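Local coordinates for protein polysaccharide deacetylase (Ammonifex degensii, PDB 4WCJ) that probably removes N-acetyl groups from poly-beta-1,6-N-acetyl-D-glucosamine as a zinc-binding family 4 carbohydrate esterase, at residues A[153-164]-A[197-208]. Numbering follows the deposited sequence.
With ZN (zinc ion), chain B.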
ATOM      1  N   VAL A 153      -5.884   6.837  -4.069  1.00 31.77           N
ATOM      2  CA  VAL A 153      -4.937   6.779  -5.175  1.00 29.76           C
ATOM      3  C   VAL A 153      -4.588   5.302  -5.367  1.00 27.11           C
ATOM      4  O   VAL A 153      -4.280   4.612  -4.398  1.00 26.95           O
ATOM      5  CB  VAL A 153      -3.659   7.602  -4.903  1.00 31.11           C
ATOM      6  CG1 VAL A 153      -2.664   7.476  -6.068  1.00 27.02           C
ATOM      7  CG2 VAL A 153      -4.012   9.068  -4.655  1.00 32.62           C
ATOM      8  N   VAL A 154      -4.683   4.812  -6.597  1.00 19.85           N
ATOM      9  CA  VAL A 154      -4.375   3.413  -6.860  1.00 21.51           C
ATOM     10  C   VAL A 154      -2.924   3.211  -7.322  1.00 23.96           C
ATOM     11  O   VAL A 154      -2.438   3.911  -8.220  1.00 26.39           O
ATOM     12  CB  VAL A 154      -5.320   2.823  -7.920  1.00 25.05           C
ATOM     13  CG1 VAL A 154      -4.987   1.358  -8.186  1.00 26.44           C
ATOM     14  CG2 VAL A 154      -6.764   2.965  -7.463  1.00 22.17           C
ATOM     15  N   GLY A 155      -2.253   2.229  -6.705  1.00 25.01           N
ATOM     16  CA  GLY A 155      -0.919   1.832  -7.118  1.00 27.82           C
ATOM     17  C   GLY A 155      -0.960   0.406  -7.635  1.00 26.29           C
ATOM     18  O   GLY A 155      -2.004  -0.241  -7.590  1.00 25.64           O
ATOM     19  N   LEU A 156       0.172  -0.078  -8.142  1.00 29.36           N
ATOM     20  CA  LEU A 156       0.227  -1.422  -8.721  1.00 26.25           C
ATOM     21  C   LEU A 156       0.874  -2.433  -7.758  1.00 28.84           C
ATOM     22  O   LEU A 156       1.871  -2.133  -7.102  1.00 29.87           O
ATOM     23  CB  LEU A 156       0.983  -1.384 -10.056  1.00 28.62           C
ATOM     24  CG  LEU A 156       1.055  -2.682 -10.876  1.00 27.67           C
ATOM     25  CD1 LEU A 156      -0.315  -3.117 -11.380  1.00 27.37           C
ATOM     26  CD2 LEU A 156       2.032  -2.527 -12.041  1.00 27.70           C
ATOM     27  N   HIS A 157       0.285  -3.626  -7.701  1.00 28.72           N
ATOM     28  CA  HIS A 157       0.706  -4.723  -6.831  1.00 27.57           C
ATOM     29  C   HIS A 157       0.939  -5.931  -7.747  1.00 29.57           C
ATOM     30  O   HIS A 157       0.445  -7.019  -7.494  1.00 28.90           O
ATOM     31  CB  HIS A 157      -0.381  -4.995  -5.774  1.00 24.61           C
ATOM     32  CG  HIS A 157       0.083  -5.723  -4.545  1.00 26.86           C
ATOM     33  ND1 HIS A 157       1.306  -5.499  -3.947  1.00 28.91           N
ATOM     34  CD2 HIS A 157      -0.545  -6.644  -3.771  1.00 28.17           C
ATOM     35  CE1 HIS A 157       1.420  -6.263  -2.876  1.00 29.42           C
ATOM     36  NE2 HIS A 157       0.307  -6.965  -2.743  1.00 26.68           N
ATOM     37  N   THR A 158       1.719  -5.699  -8.808  1.00 30.14           N
ATOM     38  CA  THR A 158       1.805  -6.540 -10.024  1.00 30.59           C
ATOM     39  C   THR A 158       0.472  -6.615 -10.768  1.00 31.27           C
ATOM     40  O   THR A 158      -0.579  -6.249 -10.231  1.00 29.37           O
ATOM     41  CB  THR A 158       2.296  -8.012  -9.757  1.00 35.38           C
ATOM     42  OG1 THR A 158       1.228  -8.815  -9.228  1.00 31.51           O
ATOM     43  CG2 THR A 158       3.493  -8.043  -8.831  1.00 37.02           C
ATOM     44  N   TYR A 159       0.529  -7.064 -12.024  1.00 33.96           N
ATOM     45  CA  TYR A 159      -0.687  -7.407 -12.766  1.00 34.15           C
ATOM     46  C   TYR A 159      -1.232  -8.771 -12.329  1.00 33.00           C
ATOM     47  O   TYR A 159      -2.395  -8.901 -11.922  1.00 33.79           O
ATOM     48  CB  TYR A 159      -0.428  -7.421 -14.281  1.00 32.95           C
ATOM     49  CG  TYR A 159      -1.663  -7.767 -15.094  1.00 33.50           C
ATOM     50  CD1 TYR A 159      -2.592  -6.790 -15.427  1.00 32.46           C
ATOM     51  CD2 TYR A 159      -1.903  -9.067 -15.519  1.00 36.67           C
ATOM     52  CE1 TYR A 159      -3.724  -7.101 -16.159  1.00 35.32           C
ATOM     53  CE2 TYR A 159      -3.037  -9.384 -16.256  1.00 39.40           C
ATOM     54  CZ  TYR A 159      -3.941  -8.393 -16.567  1.00 38.70           C
ATOM     55  OH  TYR A 159      -5.069  -8.696 -17.294  1.00 44.85           O
ATOM     56  N   ASP A 160      -0.401  -9.798 -12.439  1.00 34.85           N
ATOM     57  CA  ASP A 160      -0.801 -11.135 -11.997  1.00 32.74           C
ATOM     58  C   ASP A 160       0.425 -11.979 -11.663  1.00 36.20           C
ATOM     59  O   ASP A 160       0.652 -13.048 -12.246  1.00 40.25           O
ATOM     60  CB  ASP A 160      -1.663 -11.815 -13.064  1.00 37.01           C
ATOM     61  CG  ASP A 160      -2.288 -13.119 -12.580  1.00 42.36           C
ATOM     62  OD1 ASP A 160      -2.489 -13.282 -11.354  1.00 42.49           O
ATOM     63  OD2 ASP A 160      -2.574 -13.982 -13.436  1.00 47.08           O
ATOM     64  N   LEU A 161       1.214 -11.498 -10.708  1.00 33.11           N
ATOM     65  CA  LEU A 161       2.408 -12.213 -10.274  1.00 34.64           C
ATOM     66  C   LEU A 161       2.458 -12.321  -8.752  1.00 34.05           C
ATOM     67  O   LEU A 161       3.528 -12.456  -8.167  1.00 35.36           O
ATOM     68  CB  LEU A 161       3.679 -11.524 -10.803  1.00 40.57           C
ATOM     69  CG  LEU A 161       4.144 -11.922 -12.203  1.00 42.43           C
ATOM     70  CD1 LEU A 161       5.478 -11.270 -12.539  1.00 39.94           C
ATOM     71  CD2 LEU A 161       4.262 -13.438 -12.328  1.00 46.69           C
ATOM     72  N   HIS A 162       1.291 -12.274  -8.117  1.00 33.94           N
ATOM     73  CA  HIS A 162       1.197 -12.377  -6.665  1.00 33.01           C
ATOM     74  C   HIS A 162       1.150 -13.836  -6.237  1.00 34.57           C
ATOM     75  O   HIS A 162       0.167 -14.311  -5.644  1.00 34.24           O
ATOM     76  CB  HIS A 162      -0.035 -11.634  -6.162  1.00 30.50           C
ATOM     77  CG  HIS A 162       0.046 -11.222  -4.726  1.00 30.09           C
ATOM     78  ND1 HIS A 162       0.186 -12.124  -3.697  1.00 34.89           N
ATOM     79  CD2 HIS A 162      -0.028  -9.996  -4.149  1.00 29.27           C
ATOM     80  CE1 HIS A 162       0.205 -11.475  -2.545  1.00 34.04           C
ATOM     81  NE2 HIS A 162       0.095 -10.186  -2.794  1.00 31.95           N
ATOM     82  N   TYR A 163       2.222 -14.549  -6.546  1.00 35.46           N
ATOM     83  CA  TYR A 163       2.310 -15.964  -6.249  1.00 40.86           C
ATOM     84  C   TYR A 163       3.616 -16.280  -5.540  1.00 42.56           C
ATOM     85  O   TYR A 163       4.653 -15.649  -5.801  1.00 38.80           O
ATOM     86  CB  TYR A 163       2.186 -16.787  -7.533  1.00 43.40           C
ATOM     87  CG  TYR A 163       0.902 -16.538  -8.293  1.00 44.96           C
ATOM     88  CD1 TYR A 163      -0.267 -17.198  -7.947  1.00 45.12           C
ATOM     89  CD2 TYR A 163       0.862 -15.644  -9.354  1.00 45.82           C
ATOM     90  CE1 TYR A 163      -1.444 -16.979  -8.638  1.00 46.34           C
ATOM     91  CE2 TYR A 163      -0.318 -15.409 -10.051  1.00 46.74           C
ATOM     92  CZ  TYR A 163      -1.468 -16.083  -9.686  1.00 46.13           C
ATOM     93  OH  TYR A 163      -2.640 -15.864 -10.372  1.00 45.82           O
ATOM     94  N   TRP A 164       3.552 -17.264  -4.649  1.00 42.98           N
ATOM     95  CA  TRP A 164       4.690 -17.677  -3.840  1.00 42.89           C
ATOM     96  C   TRP A 164       5.173 -19.072  -4.228  1.00 47.07           C
ATOM     97  O   TRP A 164       4.373 -20.001  -4.349  1.00 47.42           O
ATOM     98  CB  TRP A 164       4.312 -17.642  -2.354  1.00 42.36           C
ATOM     99  CG  TRP A 164       5.422 -18.050  -1.443  1.00 44.15           C
ATOM    100  CD1 TRP A 164       5.684 -19.306  -0.976  1.00 49.46           C
ATOM    101  CD2 TRP A 164       6.421 -17.196  -0.883  1.00 44.29           C
ATOM    102  NE1 TRP A 164       6.792 -19.285  -0.162  1.00 52.15           N
ATOM    103  CE2 TRP A 164       7.261 -17.998  -0.088  1.00 50.07           C
ATOM    104  CE3 TRP A 164       6.689 -15.826  -0.981  1.00 42.94           C
ATOM    105  CZ2 TRP A 164       8.351 -17.477   0.609  1.00 51.50           C
ATOM    106  CZ3 TRP A 164       7.769 -15.311  -0.287  1.00 44.28           C
ATOM    107  CH2 TRP A 164       8.589 -16.137   0.497  1.00 48.05           C
ATOM    108  N   LEU A 197      -8.257   3.916 -15.271  1.00 30.16           N
ATOM    109  CA  LEU A 197      -8.292   5.094 -14.409  1.00 28.60           C
ATOM    110  C   LEU A 197      -7.820   6.378 -15.098  1.00 31.59           C
ATOM    111  O   LEU A 197      -7.989   7.470 -14.553  1.00 32.12           O
ATOM    112  CB  LEU A 197      -7.452   4.841 -13.157  1.00 29.95           C
ATOM    113  CG  LEU A 197      -7.806   3.582 -12.351  1.00 29.92           C
ATOM    114  CD1 LEU A 197      -6.804   3.391 -11.212  1.00 28.56           C
ATOM    115  CD2 LEU A 197      -9.257   3.593 -11.824  1.00 32.68           C
ATOM    116  N   GLY A 198      -7.222   6.243 -16.279  1.00 41.33           N
ATOM    117  CA  GLY A 198      -6.748   7.389 -17.043  1.00 44.97           C
ATOM    118  C   GLY A 198      -5.581   8.115 -16.396  1.00 44.03           C
ATOM    119  O   GLY A 198      -5.341   9.289 -16.675  1.00 46.71           O
ATOM    120  N   LEU A 199      -4.861   7.414 -15.527  1.00 42.52           N
ATOM    121  CA  LEU A 199      -3.761   8.016 -14.773  1.00 41.12           C
ATOM    122  C   LEU A 199      -2.479   7.208 -14.913  1.00 37.73           C
ATOM    123  O   LEU A 199      -2.510   5.975 -14.947  1.00 32.44           O
ATOM    124  CB  LEU A 199      -4.123   8.130 -13.287  1.00 40.30           C
ATOM    125  CG  LEU A 199      -5.370   8.928 -12.899  1.00 43.55           C
ATOM    126  CD1 LEU A 199      -5.673   8.727 -11.417  1.00 38.65           C
ATOM    127  CD2 LEU A 199      -5.190  10.403 -13.220  1.00 48.88           C
ATOM    128  N   LYS A 200      -1.347   7.905 -14.991  1.00 38.54           N
ATOM    129  CA  LYS A 200      -0.053   7.237 -14.900  1.00 35.95           C
ATOM    130  C   LYS A 200       0.145   6.729 -13.475  1.00 34.81           C
ATOM    131  O   LYS A 200      -0.189   7.413 -12.511  1.00 37.47           O
ATOM    132  CB  LYS A 200       1.083   8.184 -15.298  1.00 41.74           C
ATOM    133  N   THR A 201       0.694   5.529 -13.342  1.00 34.20           N
ATOM    134  CA  THR A 201       0.853   4.904 -12.031  1.00 30.95           C
ATOM    135  C   THR A 201       2.211   5.233 -11.417  1.00 34.78           C
ATOM    136  O   THR A 201       3.236   4.740 -11.879  1.00 37.61           O
ATOM    137  CB  THR A 201       0.702   3.373 -12.124  1.00 32.30           C
ATOM    138  OG1 THR A 201      -0.495   3.055 -12.840  1.00 32.57           O
ATOM    139  CG2 THR A 201       0.668   2.737 -10.733  1.00 28.11           C
ATOM    140  N   ARG A 202       2.224   6.045 -10.365  1.00 33.96           N
ATOM    141  CA  ARG A 202       3.493   6.438  -9.747  1.00 35.72           C
ATOM    142  C   ARG A 202       4.017   5.436  -8.708  1.00 36.28           C
ATOM    143  O   ARG A 202       5.224   5.395  -8.420  1.00 35.47           O
ATOM    144  CB  ARG A 202       3.343   7.813  -9.087  1.00 37.59           C
ATOM    145  CG  ARG A 202       3.030   8.941 -10.052  1.00 37.99           C
ATOM    146  CD  ARG A 202       2.941  10.291  -9.341  1.00 41.57           C
ATOM    147  NE  ARG A 202       4.248  10.866  -9.031  1.00 45.70           N
ATOM    148  CZ  ARG A 202       5.022  11.487  -9.918  1.00 51.56           C
ATOM    149  NH1 ARG A 202       6.192  11.997  -9.550  1.00 52.22           N
ATOM    150  NH2 ARG A 202       4.630  11.598 -11.183  1.00 54.55           N
ATOM    151  N   TYR A 203       3.130   4.611  -8.152  1.00 33.47           N
ATOM    152  CA  TYR A 203       3.484   3.858  -6.951  1.00 30.04           C
ATOM    153  C   TYR A 203       3.351   2.349  -7.092  1.00 29.66           C
ATOM    154  O   TYR A 203       2.367   1.854  -7.638  1.00 29.30           O
ATOM    155  CB  TYR A 203       2.621   4.344  -5.787  1.00 32.52           C
ATOM    156  CG  TYR A 203       2.630   5.848  -5.673  1.00 31.71           C
ATOM    157  CD1 TYR A 203       3.828   6.541  -5.639  1.00 35.39           C
ATOM    158  CD2 TYR A 203       1.448   6.575  -5.630  1.00 31.85           C
ATOM    159  CE1 TYR A 203       3.860   7.920  -5.552  1.00 39.25           C
ATOM    160  CE2 TYR A 203       1.471   7.949  -5.541  1.00 38.22           C
ATOM    161  CZ  TYR A 203       2.678   8.618  -5.501  1.00 41.63           C
ATOM    162  OH  TYR A 203       2.694  10.001  -5.419  1.00 43.22           O
ATOM    163  N   PHE A 204       4.332   1.622  -6.555  1.00 28.69           N
ATOM    164  CA  PHE A 204       4.346   0.164  -6.634  1.00 26.85           C
ATOM    165  C   PHE A 204       4.622  -0.462  -5.269  1.00 30.12           C
ATOM    166  O   PHE A 204       5.442   0.046  -4.502  1.00 30.55           O
ATOM    167  CB  PHE A 204       5.410  -0.303  -7.642  1.00 30.57           C
ATOM    168  CG  PHE A 204       5.406  -1.792  -7.895  1.00 27.13           C
ATOM    169  CD1 PHE A 204       6.105  -2.663  -7.062  1.00 27.46           C
ATOM    170  CD2 PHE A 204       4.739  -2.312  -8.989  1.00 28.71           C
ATOM    171  CE1 PHE A 204       6.101  -4.016  -7.303  1.00 27.72           C
ATOM    172  CE2 PHE A 204       4.739  -3.674  -9.234  1.00 30.26           C
ATOM    173  CZ  PHE A 204       5.412  -4.523  -8.393  1.00 28.77           C
ATOM    174  N   ALA A 205       3.937  -1.566  -4.977  1.00 29.30           N
ATOM    175  CA  ALA A 205       4.179  -2.341  -3.753  1.00 28.71           C
ATOM    176  C   ALA A 205       4.506  -3.782  -4.104  1.00 27.72           C
ATOM    177  O   ALA A 205       3.762  -4.438  -4.840  1.00 27.20           O
ATOM    178  CB  ALA A 205       2.977  -2.286  -2.825  1.00 28.49           C
ATOM    179  N   TYR A 206       5.625  -4.271  -3.578  1.00 26.78           N
ATOM    180  CA  TYR A 206       6.028  -5.659  -3.794  1.00 27.59           C
ATOM    181  C   TYR A 206       5.131  -6.624  -3.039  1.00 30.34           C
ATOM    182  O   TYR A 206       4.970  -6.491  -1.825  1.00 29.39           O
ATOM    183  CB  TYR A 206       7.467  -5.889  -3.336  1.00 28.57           C
ATOM    184  CG  TYR A 206       8.559  -5.354  -4.241  1.00 29.62           C
ATOM    185  CD1 TYR A 206       8.713  -5.832  -5.540  1.00 29.59           C
ATOM    186  CD2 TYR A 206       9.461  -4.403  -3.784  1.00 29.46           C
ATOM    187  CE1 TYR A 206       9.716  -5.356  -6.364  1.00 30.29           C
ATOM    188  CE2 TYR A 206      10.474  -3.926  -4.605  1.00 31.52           C
ATOM    189  CZ  TYR A 206      10.596  -4.404  -5.893  1.00 30.59           C
ATOM    190  OH  TYR A 206      11.610  -3.938  -6.705  1.00 33.60           O
ATOM    191  N   PRO A 207       4.560  -7.607  -3.747  1.00 30.09           N
ATOM    192  CA  PRO A 207       3.915  -8.704  -3.022  1.00 33.91           C
ATOM    193  C   PRO A 207       4.953  -9.410  -2.154  1.00 32.99           C
ATOM    194  O   PRO A 207       6.098  -9.591  -2.595  1.00 32.17           O
ATOM    195  CB  PRO A 207       3.393  -9.613  -4.135  1.00 36.28           C
ATOM    196  CG  PRO A 207       3.296  -8.718  -5.342  1.00 35.48           C
ATOM    197  CD  PRO A 207       4.450  -7.760  -5.204  1.00 32.60           C
ATOM    198  N   TYR A 208       4.551  -9.739  -0.928  1.00 28.80           N
ATOM    199  CA  TYR A 208       5.382 -10.404   0.084  1.00 29.94           C
ATOM    200  C   TYR A 208       6.474  -9.469   0.612  1.00 28.93           C
ATOM    201  O   TYR A 208       7.248  -9.845   1.484  1.00 34.28           O
ATOM    202  CB  TYR A 208       5.968 -11.718  -0.463  1.00 29.31           C
ATOM    203  CG  TYR A 208       4.907 -12.580  -1.109  1.00 31.82           C
ATOM    204  CD1 TYR A 208       3.922 -13.207  -0.344  1.00 33.93           C
ATOM    205  CD2 TYR A 208       4.862 -12.732  -2.487  1.00 34.46           C
ATOM    206  CE1 TYR A 208       2.928 -13.972  -0.944  1.00 34.16           C
ATOM    207  CE2 TYR A 208       3.879 -13.501  -3.089  1.00 35.71           C
ATOM    208  CZ  TYR A 208       2.920 -14.110  -2.319  1.00 35.75           C
ATOM    209  OH  TYR A 208       1.964 -14.858  -2.953  1.00 37.19           O
TER
HETATM  210 ZN    ZN B 301      -0.379  -8.531  -1.456  1.00 31.88          ZN
HETATM  211  O   HOH W   1       0.129   5.057  -8.221  1.00 27.75           O
HETATM  212  O   HOH W   2      -0.866 -14.747  -2.145  1.00 47.32           O
HETATM  213  O   HOH W   3      -1.164  -9.855   0.175  1.00 42.55           O
HETATM  214  O   HOH W   4       0.437  -7.587   0.482  1.00 31.86           O
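Pro207 lies against both zinc-binding histidines, an example of second-shell residues packing round a metal site. Its CB sits 3.4 Å from His162 CD2, over one ring face, while CG makes a CH-pi contact with a face of His157 and touches the Thr158 methyl. With CG anti to the backbone N (chi1 -159°), His157 puts NE2 2.1 Å from the zinc. Its ND1 donates to Ala205 O at 2.8 Å, from above the carbonyl plane; together with the zinc, this bond probably limits the ring's rotation. His162 NE2, Asp99 and two waters complete the zinc shell. Earlier along both segments, Leu156 N donates to Tyr203 O and Leu156 O accepts from Ala205 N, a single parallel bridge centred on Phe204; Leu156 O also lies over the Phe204 ring. The Tyr208 end is the more solvent-exposed side: its ring receives the edges of His162 and Trp164 on opposite faces, and water 2 bonds its OH. Replacing Tyr208 by an alanine would probably leave both edges without the ring face each meets. Within the beta/alpha barrel, strand 119-123 pairs with 152-156, strand 226-229 with 203-205, and helix 179-197 packs against Thr158 and Thr201.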